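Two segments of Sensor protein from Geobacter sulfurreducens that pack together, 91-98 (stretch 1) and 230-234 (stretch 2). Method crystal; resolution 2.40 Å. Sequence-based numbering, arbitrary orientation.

Stretch 1 (91-98) PPHTIVYH
Stretch 2 230-234: GVLEP

A single side-chain hydroxyl holds the only direct hydrogen bond between these stretches: Thr-94 OG1 donates to Leu-232 O at 2.7 Å, although the CA-to-CB bond of Thr-94 points away overall from the other stretch. CB itself still touches stretch 2, and the t rotamer (chi1 -173°) sets OG1 on the carbonyl. A hydroxyl can donate and accept at once, and here it does: water 1 donates to Thr-94 OG1 at 3.1 Å and accepts from Leu-232 N at 3.2 Å, so one threonine serves both backbone polar atoms of Leu-232, one directly and one through water.

Stretch 1 passes through Pro-91 (phi/psi -62/162) and Pro-92 (-78/150), turns a corner at His-93 (-98/-11; p, 57°, chi2 66°), and is extended from Thr-94 (-159/161), with Ile-95 (-111/124), Val-96 (-104/111), Tyr-97 (-87/159) and His-98 (-112/175; m, -78°, chi2 79°) in a strand that continues later in the chain. Val-96 (t) points away. Stretch 2 lacks regular secondary structure, but Val-231 (-70/121; t), Leu-232 (-94/168) and Glu-233 (-125/146) are extended. End-to-end directions differ by 122°; the CA atoms of Thr-94 and Glu-233 are 4.8 Å apart. Glu-233 (p, t, chi3 -42°) points away, suiting a partly exposed charged residue. At Gly-230 (89/-17), a CB would jam against the preceding carbonyl.

C-terminal Pro-234 (phi -51) supplies a compact apolar ring, C-gamma exo. Its CG lies 4.0 Å from CG of Pro-92, whose ring is C-gamma endo, and 4.1 Å from CD1 of Ile-95. Ile-95 starts sideways, but its end comes nearer (m, m; -57°, -58°), with CG1 3.8 Å from Pro-234 CA. Pro-234 CD sits 3.6 Å from His-93 O.

Tyr-97 (chi1 -81°, chi2 -78°) offers its ring edge to Leu-232 (m, t; -52°, 169°): Tyr-97 CD2 to Leu-232 CD1 is 3.5 Å.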

# COMPACT_ATOMS: atom_id res chain seq x y z
N PRO A 91 -15.25 -0.59 -1.05
CA PRO A 91 -14.88 -1.82 -0.35
C PRO A 91 -13.42 -2.02 -0.80
O PRO A 91 -12.99 -1.45 -1.80
CB PRO A 91 -15.81 -2.86 -0.98
CG PRO A 91 -17.03 -2.06 -1.32
CD PRO A 91 -16.48 -0.77 -1.84
N PRO A 92 -12.65 -2.85 -0.08
CA PRO A 92 -11.25 -3.10 -0.43
C PRO A 92 -11.05 -4.08 -1.60
O PRO A 92 -11.87 -4.97 -1.81
CB PRO A 92 -10.68 -3.67 0.86
CG PRO A 92 -11.84 -4.54 1.35
CD PRO A 92 -13.07 -3.66 1.08
N HIS A 93 -9.98 -3.90 -2.37
CA HIS A 93 -9.75 -4.84 -3.46
C HIS A 93 -8.73 -5.90 -3.02
O HIS A 93 -8.55 -6.93 -3.68
CB HIS A 93 -9.34 -4.12 -4.77
CG HIS A 93 -8.13 -3.24 -4.67
ND1 HIS A 93 -6.86 -3.72 -4.42
CD2 HIS A 93 -7.99 -1.90 -4.87
CE1 HIS A 93 -6.00 -2.72 -4.46
NE2 HIS A 93 -6.66 -1.61 -4.73
N THR A 94 -8.09 -5.67 -1.87
CA THR A 94 -7.14 -6.64 -1.33
C THR A 94 -6.90 -6.46 0.18
O THR A 94 -7.18 -5.41 0.76
CB THR A 94 -5.77 -6.54 -2.03
OG1 THR A 94 -4.92 -7.60 -1.58
CG2 THR A 94 -5.11 -5.23 -1.68
N ILE A 95 -6.38 -7.51 0.81
CA ILE A 95 -6.03 -7.46 2.23
C ILE A 95 -4.50 -7.51 2.34
O ILE A 95 -3.86 -8.43 1.83
CB ILE A 95 -6.60 -8.65 2.99
CG1 ILE A 95 -8.12 -8.70 2.81
CG2 ILE A 95 -6.25 -8.54 4.46
CD1 ILE A 95 -8.81 -7.44 3.27
N VAL A 96 -3.94 -6.52 3.01
CA VAL A 96 -2.50 -6.41 3.19
C VAL A 96 -2.02 -6.79 4.60
O VAL A 96 -2.30 -6.09 5.57
CB VAL A 96 -2.04 -4.96 2.93
CG1 VAL A 96 -0.53 -4.85 3.11
CG2 VAL A 96 -2.45 -4.55 1.55
N TYR A 97 -1.31 -7.90 4.70
CA TYR A 97 -0.77 -8.33 5.99
C TYR A 97 0.58 -7.67 6.19
O TYR A 97 1.20 -7.22 5.23
CB TYR A 97 -0.54 -9.83 5.99
CG TYR A 97 -1.75 -10.65 6.26
CD1 TYR A 97 -2.25 -10.80 7.56
CD2 TYR A 97 -2.38 -11.35 5.23
CE1 TYR A 97 -3.33 -11.64 7.82
CE2 TYR A 97 -3.46 -12.18 5.48
CZ TYR A 97 -3.93 -12.33 6.78
OH TYR A 97 -4.98 -13.18 7.02
N HIS A 98 1.02 -7.58 7.43
CA HIS A 98 2.33 -7.01 7.70
C HIS A 98 3.23 -8.12 8.21
O HIS A 98 2.81 -9.25 8.43
CB HIS A 98 2.29 -5.93 8.76
CG HIS A 98 1.79 -4.62 8.26
ND1 HIS A 98 0.45 -4.36 8.07
CD2 HIS A 98 2.45 -3.49 7.90
CE1 HIS A 98 0.31 -3.12 7.62
NE2 HIS A 98 1.51 -2.58 7.51
N GLY A 230 0.97 -13.96 -4.48
CA GLY A 230 0.90 -13.53 -3.09
C GLY A 230 -0.18 -12.51 -2.79
O GLY A 230 -0.53 -12.29 -1.62
N VAL A 231 -0.68 -11.85 -3.83
CA VAL A 231 -1.73 -10.85 -3.65
C VAL A 231 -3.02 -11.59 -3.24
O VAL A 231 -3.51 -12.47 -3.94
CB VAL A 231 -1.94 -10.02 -4.94
CG1 VAL A 231 -3.12 -9.07 -4.78
CG2 VAL A 231 -0.70 -9.22 -5.24
N LEU A 232 -3.53 -11.23 -2.08
CA LEU A 232 -4.71 -11.89 -1.54
C LEU A 232 -5.98 -11.14 -1.90
O LEU A 232 -5.94 -9.99 -2.39
CB LEU A 232 -4.59 -12.01 -0.02
CG LEU A 232 -3.27 -12.65 0.46
CD1 LEU A 232 -3.13 -12.46 1.97
CD2 LEU A 232 -3.24 -14.14 0.08
N GLU A 233 -7.10 -11.80 -1.68
CA GLU A 233 -8.40 -11.20 -1.96
C GLU A 233 -9.23 -11.26 -0.69
O GLU A 233 -9.12 -12.21 0.09
CB GLU A 233 -9.11 -11.95 -3.08
CG GLU A 233 -9.46 -13.38 -2.74
CD GLU A 233 -10.44 -13.95 -3.73
OE1 GLU A 233 -11.37 -13.21 -4.10
OE2 GLU A 233 -10.29 -15.13 -4.13
N PRO A 234 -10.08 -10.24 -0.46
CA PRO A 234 -10.93 -10.20 0.74
C PRO A 234 -11.75 -11.47 1.00
O PRO A 234 -12.01 -11.78 2.19
CB PRO A 234 -11.79 -8.96 0.51
CG PRO A 234 -10.84 -8.04 -0.25
CD PRO A 234 -10.23 -9.00 -1.25
OXT PRO A 234 -12.12 -12.15 0.02
O HOH W 1 -2.16 -8.66 -0.74